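Local coordinates for cytosolic IMP-GMP specific 5'-nucleotidase (PDB 4OHF), which probably hydrolyses the 5'-phosphate of selected nucleoside monophosphates such as IMP and GMP, using magnesium bound in a HAD-type catalytic core, at residues A68-V73 against L322-L327; A123-F128 against S417-Q422; V359-R364 against D374-D379. All coordinates share one frame; numbering follows the deposited sequence.

Contact 1 (A68-V73 against L322-L327)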
loop_
_atom_site.group_PDB
_atom_site.type_symbol
_atom_site.label_atom_id
_atom_site.label_comp_id
_atom_site.label_asym_id
_atom_site.label_seq_id
_atom_site.Cartn_x
_atom_site.Cartn_y
_atom_site.Cartn_z
ATOM N N ALA B 68 11.815 9.383 -30.725
ATOM C CA ALA B 68 11.220 8.477 -29.758
ATOM C C ALA B 68 10.192 7.553 -30.423
ATOM O O ALA B 68 9.788 7.753 -31.573
ATOM C CB ALA B 68 10.578 9.265 -28.620
ATOM N N ILE B 69 9.780 6.530 -29.687
ATOM C CA ILE B 69 8.822 5.569 -30.188
ATOM C C ILE B 69 7.759 5.315 -29.125
ATOM O O ILE B 69 7.943 5.691 -27.968
ATOM C CB ILE B 69 9.570 4.288 -30.595
ATOM C CG1 ILE B 69 9.196 3.958 -32.027
ATOM C CG2 ILE B 69 9.320 3.136 -29.622
ATOM C CD1 ILE B 69 9.852 2.707 -32.535
ATOM N N ARG B 70 6.636 4.706 -29.504
ATOM C CA ARG B 70 5.581 4.450 -28.529
ATOM C C ARG B 70 5.955 3.322 -27.572
ATOM O O ARG B 70 6.697 2.419 -27.941
ATOM C CB ARG B 70 4.275 4.111 -29.247
ATOM C CG ARG B 70 3.083 3.846 -28.310
ATOM C CD ARG B 70 1.821 3.596 -29.103
ATOM N NE ARG B 70 0.647 3.451 -28.260
ATOM C CZ ARG B 70 -0.595 3.340 -28.728
ATOM N NH1 ARG B 70 -0.822 3.364 -30.037
ATOM N NH2 ARG B 70 -1.615 3.201 -27.890
ATOM N N GLY B 71 5.449 3.395 -26.341
ATOM C CA GLY B 71 5.705 2.358 -25.353
ATOM C C GLY B 71 6.848 2.577 -24.376
ATOM O O GLY B 71 7.002 1.812 -23.433
ATOM N N LEU B 72 7.639 3.626 -24.580
ATOM C CA LEU B 72 8.774 3.898 -23.709
ATOM C C LEU B 72 8.368 4.282 -22.294
ATOM O O LEU B 72 7.250 4.742 -22.057
ATOM C CB LEU B 72 9.654 4.994 -24.309
ATOM C CG LEU B 72 10.148 4.716 -25.729
ATOM C CD1 LEU B 72 11.184 5.766 -26.125
ATOM C CD2 LEU B 72 10.731 3.297 -25.816
ATOM N N VAL B 73 9.296 4.090 -21.359
ATOM C CA VAL B 73 9.063 4.405 -19.952
ATOM C C VAL B 73 10.020 5.489 -19.456
ATOM O O VAL B 73 11.222 5.457 -19.741
ATOM C CB VAL B 73 9.273 3.158 -19.058
ATOM C CG1 VAL B 73 9.149 3.553 -17.594
ATOM C CG2 VAL B 73 8.276 2.066 -19.420
ATOM N N LEU B 322 -8.646 -2.374 -28.872
ATOM C CA LEU B 322 -7.731 -1.272 -29.061
ATOM C C LEU B 322 -7.346 -1.006 -30.520
ATOM O O LEU B 322 -7.291 -1.909 -31.359
ATOM C CB LEU B 322 -6.480 -1.567 -28.254
ATOM C CG LEU B 322 -5.554 -0.430 -27.894
ATOM C CD1 LEU B 322 -6.256 0.482 -26.924
ATOM C CD2 LEU B 322 -4.277 -1.013 -27.274
ATOM N N VAL B 323 -7.106 0.261 -30.812
ATOM C CA VAL B 323 -6.666 0.685 -32.127
ATOM C C VAL B 323 -5.244 1.199 -31.875
ATOM O O VAL B 323 -5.039 2.062 -31.018
ATOM C CB VAL B 323 -7.563 1.816 -32.665
ATOM C CG1 VAL B 323 -6.788 2.681 -33.611
ATOM C CG2 VAL B 323 -8.760 1.231 -33.381
ATOM N N VAL B 324 -4.261 0.639 -32.572
ATOM C CA VAL B 324 -2.874 1.076 -32.417
ATOM C C VAL B 324 -2.367 1.637 -33.745
ATOM O O VAL B 324 -1.888 0.904 -34.609
ATOM C CB VAL B 324 -1.978 -0.081 -31.973
ATOM C CG1 VAL B 324 -0.584 0.421 -31.671
ATOM C CG2 VAL B 324 -2.571 -0.744 -30.751
ATOM N N GLU B 325 -2.490 2.950 -33.898
ATOM C CA GLU B 325 -2.080 3.646 -35.110
ATOM C C GLU B 325 -0.700 3.240 -35.627
ATOM O O GLU B 325 -0.523 3.068 -36.830
ATOM C CB GLU B 325 -2.121 5.161 -34.865
ATOM C CG GLU B 325 -1.514 6.013 -35.979
ATOM C CD GLU B 325 -2.537 6.495 -36.994
ATOM O OE1 GLU B 325 -2.967 7.670 -36.880
ATOM O OE2 GLU B 325 -2.921 5.709 -37.899
ATOM N N GLU B 326 0.271 3.080 -34.729
ATOM C CA GLU B 326 1.630 2.729 -35.135
ATOM C C GLU B 326 1.811 1.377 -35.817
ATOM O O GLU B 326 2.853 1.131 -36.421
ATOM C CB GLU B 326 2.587 2.821 -33.947
ATOM C CG GLU B 326 2.724 4.219 -33.376
ATOM C CD GLU B 326 1.617 4.592 -32.410
ATOM O OE1 GLU B 326 0.610 3.854 -32.330
ATOM O OE2 GLU B 326 1.757 5.640 -31.726
ATOM N N LEU B 327 0.830 0.491 -35.719
ATOM C CA LEU B 327 0.935 -0.801 -36.388
ATOM C C LEU B 327 1.215 -0.572 -37.860
ATOM O O LEU B 327 1.847 -1.394 -38.508
ATOM C CB LEU B 327 -0.369 -1.579 -36.282
ATOM C CG LEU B 327 -0.532 -2.616 -35.186
ATOM C CD1 LEU B 327 -1.911 -3.243 -35.356
ATOM C CD2 LEU B 327 0.565 -3.663 -35.278
HETATM O O HOH W 1 -3.490 4.070 -31.709
#

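Contact 2 (A123-F128 against S417-Q422). With 5GP (guanosine-5'-monophosphate), chain E.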
loop_
_atom_site.group_PDB
_atom_site.type_symbol
_atom_site.label_atom_id
_atom_site.label_comp_id
_atom_site.label_asym_id
_atom_site.label_seq_id
_atom_site.Cartn_x
_atom_site.Cartn_y
_atom_site.Cartn_z
ATOM N N ALA B 123 4.901 5.362 -16.764
ATOM C CA ALA B 123 4.637 4.433 -17.859
ATOM C C ALA B 123 3.220 4.500 -18.409
ATOM O O ALA B 123 2.615 3.472 -18.720
ATOM C CB ALA B 123 4.949 3.003 -17.413
ATOM N N ILE B 124 2.692 5.707 -18.550
ATOM C CA ILE B 124 1.347 5.868 -19.076
ATOM C C ILE B 124 1.299 6.034 -20.591
ATOM O O ILE B 124 1.955 6.905 -21.169
ATOM C CB ILE B 124 0.624 7.071 -18.422
ATOM C CG1 ILE B 124 1.648 8.060 -17.831
ATOM C CG2 ILE B 124 -0.336 6.558 -17.354
ATOM C CD1 ILE B 124 2.718 8.552 -18.812
ATOM N N ASP B 125 0.502 5.180 -21.221
ATOM C CA ASP B 125 0.314 5.194 -22.661
ATOM C C ASP B 125 -0.702 6.277 -23.006
ATOM O O ASP B 125 -1.889 6.135 -22.726
ATOM C CB ASP B 125 -0.214 3.838 -23.130
ATOM C CG ASP B 125 -0.337 3.751 -24.627
ATOM O OD1 ASP B 125 -1.299 3.120 -25.117
ATOM O OD2 ASP B 125 0.541 4.306 -25.311
ATOM N N THR B 126 -0.233 7.363 -23.608
ATOM C CA THR B 126 -1.124 8.449 -23.994
ATOM C C THR B 126 -0.842 8.901 -25.419
ATOM O O THR B 126 0.114 8.455 -26.052
ATOM C CB THR B 126 -0.968 9.674 -23.065
ATOM O OG1 THR B 126 0.321 10.267 -23.269
ATOM C CG2 THR B 126 -1.101 9.255 -21.602
ATOM N N SER B 127 -1.690 9.788 -25.919
ATOM C CA SER B 127 -1.547 10.325 -27.263
ATOM C C SER B 127 -0.412 11.348 -27.344
ATOM O O SER B 127 -0.068 11.821 -28.428
ATOM C CB SER B 127 -2.862 10.978 -27.698
ATOM O OG SER B 127 -3.314 11.916 -26.732
ATOM N N PHE B 128 0.152 11.705 -26.190
ATOM C CA PHE B 128 1.250 12.671 -26.136
ATOM C C PHE B 128 2.511 12.092 -25.517
ATOM O O PHE B 128 3.408 12.835 -25.137
ATOM C CB PHE B 128 0.819 13.941 -25.382
ATOM C CG PHE B 128 0.033 13.672 -24.130
ATOM C CD1 PHE B 128 0.674 13.248 -22.964
ATOM C CD2 PHE B 128 -1.358 13.808 -24.120
ATOM C CE1 PHE B 128 -0.064 12.955 -21.790
ATOM C CE2 PHE B 128 -2.114 13.519 -22.954
ATOM C CZ PHE B 128 -1.463 13.093 -21.790
ATOM N N SER B 417 7.766 -6.423 -26.015
ATOM C CA SER B 417 8.061 -5.194 -25.321
ATOM C C SER B 417 7.006 -5.056 -24.234
ATOM O O SER B 417 5.948 -5.698 -24.285
ATOM C CB SER B 417 7.993 -4.006 -26.286
ATOM O OG SER B 417 6.695 -3.859 -26.817
ATOM N N TYR B 418 7.312 -4.247 -23.232
ATOM C CA TYR B 418 6.384 -4.020 -22.147
ATOM C C TYR B 418 5.078 -3.485 -22.746
ATOM O O TYR B 418 3.991 -3.809 -22.265
ATOM C CB TYR B 418 6.998 -3.021 -21.146
ATOM C CG TYR B 418 6.063 -2.600 -20.031
ATOM C CD1 TYR B 418 5.600 -3.525 -19.092
ATOM C CD2 TYR B 418 5.573 -1.302 -19.971
ATOM C CE1 TYR B 418 4.668 -3.169 -18.136
ATOM C CE2 TYR B 418 4.639 -0.932 -19.027
ATOM C CZ TYR B 418 4.185 -1.868 -18.110
ATOM O OH TYR B 418 3.235 -1.497 -17.187
ATOM N N PHE B 419 5.181 -2.672 -23.798
ATOM C CA PHE B 419 3.980 -2.144 -24.426
ATOM C C PHE B 419 3.178 -3.283 -25.071
ATOM O O PHE B 419 1.937 -3.250 -25.101
ATOM C CB PHE B 419 4.316 -1.075 -25.466
ATOM C CG PHE B 419 3.115 -0.603 -26.252
ATOM C CD1 PHE B 419 2.882 -1.065 -27.546
ATOM C CD2 PHE B 419 2.188 0.265 -25.680
ATOM C CE1 PHE B 419 1.739 -0.673 -28.255
ATOM C CE2 PHE B 419 1.043 0.663 -26.371
ATOM C CZ PHE B 419 0.815 0.194 -27.664
ATOM N N ALA B 420 3.881 -4.286 -25.587
ATOM C CA ALA B 420 3.216 -5.431 -26.194
ATOM C C ALA B 420 2.359 -6.124 -25.134
ATOM O O ALA B 420 1.216 -6.490 -25.392
ATOM C CB ALA B 420 4.239 -6.402 -26.756
ATOM N N TYR B 421 2.919 -6.295 -23.942
ATOM C CA TYR B 421 2.199 -6.924 -22.842
ATOM C C TYR B 421 0.921 -6.143 -22.528
ATOM O O TYR B 421 -0.150 -6.726 -22.372
ATOM C CB TYR B 421 3.089 -7.020 -21.582
ATOM C CG TYR B 421 2.333 -6.768 -20.286
ATOM C CD1 TYR B 421 2.395 -5.527 -19.641
ATOM C CD2 TYR B 421 1.466 -7.736 -19.760
ATOM C CE1 TYR B 421 1.605 -5.250 -18.513
ATOM C CE2 TYR B 421 0.672 -7.471 -18.632
ATOM C CZ TYR B 421 0.743 -6.232 -18.017
ATOM O OH TYR B 421 -0.063 -5.984 -16.927
ATOM N N GLN B 422 1.045 -4.823 -22.428
ATOM C CA GLN B 422 -0.102 -3.971 -22.133
ATOM C C GLN B 422 -1.203 -4.185 -23.154
ATOM O O GLN B 422 -2.373 -4.373 -22.799
ATOM C CB GLN B 422 0.303 -2.504 -22.135
ATOM C CG GLN B 422 1.030 -2.036 -20.897
ATOM C CD GLN B 422 1.242 -0.528 -20.923
ATOM O OE1 GLN B 422 2.158 -0.025 -21.587
ATOM N NE2 GLN B 422 0.375 0.207 -20.226
HETATM P P 5GP E . 1.376 -9.743 -9.839
HETATM O O1P 5GP E . 0.108 -9.462 -9.103
HETATM O O2P 5GP E . 1.158 -10.698 -10.990
HETATM O O3P 5GP E . 2.473 -10.280 -8.927
HETATM O "O5'" 5GP E . 1.977 -8.360 -10.402
HETATM C "C5'" 5GP E . 1.236 -7.536 -11.305
HETATM C "C4'" 5GP E . 2.055 -7.207 -12.550
HETATM O "O4'" 5GP E . 2.573 -8.310 -13.301
HETATM C "C3'" 5GP E . 1.354 -6.344 -13.621
HETATM O "O3'" 5GP E . 0.936 -5.023 -13.150
HETATM C "C2'" 5GP E . 2.429 -6.322 -14.688
HETATM O "O2'" 5GP E . 3.284 -5.132 -14.509
HETATM C "C1'" 5GP E . 3.163 -7.682 -14.491
HETATM N N9 5GP E . 3.024 -8.624 -15.689
HETATM C C8 5GP E . 3.761 -8.658 -16.816
HETATM N N7 5GP E . 3.337 -9.644 -17.656
HETATM C C5 5GP E . 2.294 -10.251 -17.026
HETATM C C6 5GP E . 1.424 -11.329 -17.338
HETATM O O6 5GP E . 1.554 -11.936 -18.429
HETATM N N1 5GP E . 0.439 -11.695 -16.434
HETATM C C2 5GP E . 0.279 -11.053 -15.252
HETATM N N2 5GP E . -0.693 -11.435 -14.387
HETATM N N3 5GP E . 1.112 -9.994 -14.917
HETATM C C4 5GP E . 2.107 -9.600 -15.786
#

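Contact 3 (V359-R364 against D374-D379)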
loop_
_atom_site.group_PDB
_atom_site.type_symbol
_atom_site.label_atom_id
_atom_site.label_comp_id
_atom_site.label_asym_id
_atom_site.label_seq_id
_atom_site.Cartn_x
_atom_site.Cartn_y
_atom_site.Cartn_z
ATOM N N VAL B 359 29.238 -28.719 -28.575
ATOM C CA VAL B 359 29.028 -29.035 -27.160
ATOM C C VAL B 359 29.306 -30.520 -26.903
ATOM O O VAL B 359 30.090 -30.885 -26.024
ATOM C CB VAL B 359 27.562 -28.708 -26.729
ATOM C CG1 VAL B 359 27.251 -29.310 -25.357
ATOM C CG2 VAL B 359 27.372 -27.202 -26.682
ATOM N N ASP B 360 28.660 -31.366 -27.694
ATOM C CA ASP B 360 28.795 -32.805 -27.567
ATOM C C ASP B 360 30.201 -33.318 -27.857
ATOM O O ASP B 360 30.693 -34.215 -27.167
ATOM C CB ASP B 360 27.739 -33.480 -28.451
ATOM C CG ASP B 360 26.300 -33.143 -27.991
ATOM O OD1 ASP B 360 25.342 -33.275 -28.802
ATOM O OD2 ASP B 360 26.130 -32.744 -26.806
ATOM N N LEU B 361 30.857 -32.756 -28.861
ATOM C CA LEU B 361 32.212 -33.189 -29.150
ATOM C C LEU B 361 33.135 -32.862 -27.972
ATOM O O LEU B 361 33.977 -33.681 -27.584
ATOM C CB LEU B 361 32.737 -32.531 -30.426
ATOM C CG LEU B 361 32.619 -33.413 -31.668
ATOM C CD1 LEU B 361 33.344 -32.758 -32.835
ATOM C CD2 LEU B 361 33.221 -34.780 -31.380
ATOM N N CYS B 362 32.966 -31.673 -27.396
ATOM C CA CYS B 362 33.793 -31.255 -26.266
ATOM C C CYS B 362 33.570 -32.100 -25.017
ATOM O O CYS B 362 34.522 -32.462 -24.321
ATOM C CB CYS B 362 33.548 -29.783 -25.942
ATOM S SG CYS B 362 34.332 -28.630 -27.096
ATOM N N THR B 363 32.316 -32.423 -24.730
ATOM C CA THR B 363 32.026 -33.237 -23.554
ATOM C C THR B 363 32.456 -34.687 -23.804
ATOM O O THR B 363 32.710 -35.447 -22.864
ATOM C CB THR B 363 30.527 -33.167 -23.179
ATOM O OG1 THR B 363 29.761 -33.991 -24.063
ATOM C CG2 THR B 363 30.039 -31.744 -23.309
ATOM N N ARG B 364 32.530 -35.079 -25.071
ATOM C CA ARG B 364 32.989 -36.422 -25.365
ATOM C C ARG B 364 34.478 -36.454 -25.050
ATOM O O ARG B 364 34.929 -37.303 -24.279
ATOM C CB ARG B 364 32.724 -36.794 -26.825
ATOM C CG ARG B 364 31.357 -37.462 -27.012
ATOM C CD ARG B 364 30.994 -37.686 -28.482
ATOM N NE ARG B 364 31.733 -38.796 -29.083
ATOM C CZ ARG B 364 31.654 -39.141 -30.368
ATOM N NH1 ARG B 364 30.866 -38.459 -31.197
ATOM N NH2 ARG B 364 32.361 -40.177 -30.821
ATOM N N ASP B 374 39.937 -33.271 -30.978
ATOM C CA ASP B 374 40.602 -31.982 -30.882
ATOM C C ASP B 374 40.710 -31.239 -32.211
ATOM O O ASP B 374 40.628 -30.012 -32.244
ATOM C CB ASP B 374 41.983 -32.147 -30.228
ATOM C CG ASP B 374 41.904 -32.242 -28.699
ATOM O OD1 ASP B 374 42.972 -32.303 -28.051
ATOM O OD2 ASP B 374 40.783 -32.251 -28.137
ATOM N N GLN B 375 40.872 -31.960 -33.313
ATOM C CA GLN B 375 40.970 -31.280 -34.596
ATOM C C GLN B 375 39.626 -30.671 -34.982
ATOM O O GLN B 375 39.521 -29.464 -35.224
ATOM C CB GLN B 375 41.430 -32.239 -35.691
ATOM C CG GLN B 375 41.677 -31.535 -37.014
ATOM C CD GLN B 375 42.447 -30.230 -36.830
ATOM O OE1 GLN B 375 43.558 -30.217 -36.298
ATOM N NE2 GLN B 375 41.852 -29.125 -37.265
ATOM N N GLU B 376 38.595 -31.508 -35.036
ATOM C CA GLU B 376 37.260 -31.045 -35.393
ATOM C C GLU B 376 36.798 -29.892 -34.477
ATOM O O GLU B 376 36.339 -28.855 -34.957
ATOM C CB GLU B 376 36.271 -32.215 -35.320
ATOM C CG GLU B 376 35.132 -32.117 -36.312
ATOM C CD GLU B 376 34.122 -33.239 -36.175
ATOM O OE1 GLU B 376 34.543 -34.407 -36.033
ATOM O OE2 GLU B 376 32.904 -32.952 -36.224
ATOM N N ILE B 377 36.936 -30.063 -33.163
ATOM C CA ILE B 377 36.515 -29.022 -32.230
ATOM C C ILE B 377 37.096 -27.644 -32.567
ATOM O O ILE B 377 36.392 -26.636 -32.486
ATOM C CB ILE B 377 36.869 -29.394 -30.760
ATOM C CG1 ILE B 377 38.386 -29.495 -30.577
ATOM C CG2 ILE B 377 36.217 -30.720 -30.387
ATOM C CD1 ILE B 377 39.088 -28.173 -30.193
ATOM N N HIS B 378 38.373 -27.598 -32.950
ATOM C CA HIS B 378 39.016 -26.331 -33.300
ATOM C C HIS B 378 38.376 -25.697 -34.546
ATOM O O HIS B 378 38.257 -24.472 -34.632
ATOM C CB HIS B 378 40.522 -26.535 -33.537
ATOM C CG HIS B 378 41.231 -25.300 -34.004
ATOM N ND1 HIS B 378 41.553 -25.077 -35.327
ATOM C CD2 HIS B 378 41.651 -24.203 -33.327
ATOM C CE1 HIS B 378 42.142 -23.899 -35.444
ATOM N NE2 HIS B 378 42.213 -23.347 -34.245
ATOM N N ASP B 379 37.971 -26.529 -35.508
ATOM C CA ASP B 379 37.341 -26.030 -36.722
ATOM C C ASP B 379 35.951 -25.514 -36.402
ATOM O O ASP B 379 35.585 -24.415 -36.824
ATOM C CB ASP B 379 37.280 -27.122 -37.788
ATOM C CG ASP B 379 38.660 -27.620 -38.180
ATOM O OD1 ASP B 379 39.591 -26.785 -38.283
ATOM O OD2 ASP B 379 38.812 -28.845 -38.385
#

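Contact 1 (A68-V73 against L322-L327)
Arg70 spans the gap between the loop leading into strand 73-75 and the residues that follow strand 319-323 of the mixed, largely parallel sheet of the HAD-type core, where it meets Val324 and Glu326. Along 322-327, the first residue to take part is Val323: its carbonyl O is reached through a water, which donates to that O and accepts from Arg70 NH1 at 3.2 Å and from Glu325 N. Val324 then offers its CG1 methyl, 3.4 Å from Arg70 NH1, an apolar flank beside the guanidinium. The type I turn from Val324 to Leu327 swings the chain round and delivers Glu326. Its chain, bent at chi2 (83°), brings OE1 to 2.7 Å from Arg70 NH1 in a salt bridge. OE1 lies in the guanidinium plane, whereas NH1 meets it on the syn side from somewhat above the carboxylate plane, the two flat groups being turned 57° apart. The Glu326 chain crosses Arg70 at about a right angle, with OE2 nearest CD. Beyond the contact, Arg70 NH2 binds Asp125 and the carbonyl O of Asp303, a magnesium ligand. One extended arginine thus grips two carboxylates, a water and the backbone O of a magnesium ligand, which probably fixes its rotation in the outer surroundings of the magnesium site.

Contact 2 (A123-F128 against S417-Q422)
Asp125 points its carboxylate at the ring edge of Phe419, near the start of helix 418-426, a helix whose N-cap is Ser417: Ser417 OG accepts from Ala420 N at 3.1 Å. On the other side lies the loop between strand 121-122 and helix 129-143. The two side chains meet obliquely, with the carboxylate and ring planes 67° apart. Asp125 OD1 comes in the plane of the ring, 3.6 Å from Phe419 CE2, so that the negative oxygen faces the slightly positive rim of C-H groups. Both side chains have CG anti to the backbone N (chi1 -176° for Asp125, 174° for Phe419), and this extension carries the two groups together from backbones whose CA atoms are 8.4 Å apart. The ring is a secondary neighbour for this oxygen: OD1 has its strong partners in the guanidinium of Arg70 and the backbone N of Ile305, which would hold the carboxylate in place. Next to this pair, Ala123 CB rests against Tyr418 CE2 at 4.3 Å, where a methyl is small enough to sit beside the ring. The edge of the Tyr418 ring faces O2' of the bound GMP, which lies near the ring plane. Helix 418-426 also carries Tyr421, which binds GMP. Arg86 of a second subunit is hydrogen-bonded to the same nucleotide, and Tyr87 of that subunit packs on Tyr421, so the pocket lies at a subunit interface. This is consistent with a regulatory site, and the contact joins it to residues near the magnesium centre. The Tyr421 ring carries C8 of the guanine over one face, 3.7 Å above its plane and offset toward the rim.

Contact 3 (V359-R364 against D374-D379)
This is a helix-to-helix contact in an antiparallel helical hairpin, near the turn joining helix 338-367 to helix 374-399; the centre of the contact lies about 48 Å from the centre of the chain. The short segments run in nearly opposite directions, 146° apart, with axes approaching to 9.8 Å. Leu361 and Ile377 face each other across the gap. Ile377 CG2 touches Leu361 CB at 3.9 Å; the same methyl reaches Cys362 SG at 4.3 Å. Branched and sulfur-bearing apolar groups suit this seam, where no hydrogen bond crosses. Glu376 lies at its margin: its chain, extended beyond CG, crosses the Leu361 side chain at about a right angle, and this exposed residue lays its carboxylate end against the CD1 methyl of Leu361. Outside the pair, Cys362 also packs on Met443 of a second subunit, so this helix faces two neighbours. Within segment 374-379, Gln375 NE2 donates to Asp379 OD2 one turn on, at 3.3 Å and 166°; OD2 lies close to the amide plane, while the amide N comes on the syn side, well above the carboxylate plane.

From the N terminus, the chain first passes 68-73 and then 123-128, both loops flanking the antiparallel sheet that holds strands 73-75 and 121-122. Contact 1 closes its long loop at 322-327, at the end of a strand of the mixed core sheet. The loop of contact 2 opens inside it but closes only at 417-422, so the two cross. Contact 3 opens after contact 1 has closed and is nested within the loop of contact 2, pairing two helices that project from the body. Contacts 1 and 2 touch, with centres 7 Å apart, and together tie sheet, core and helix 418-426; contact 3 lies about 47 Å from both, centre to centre.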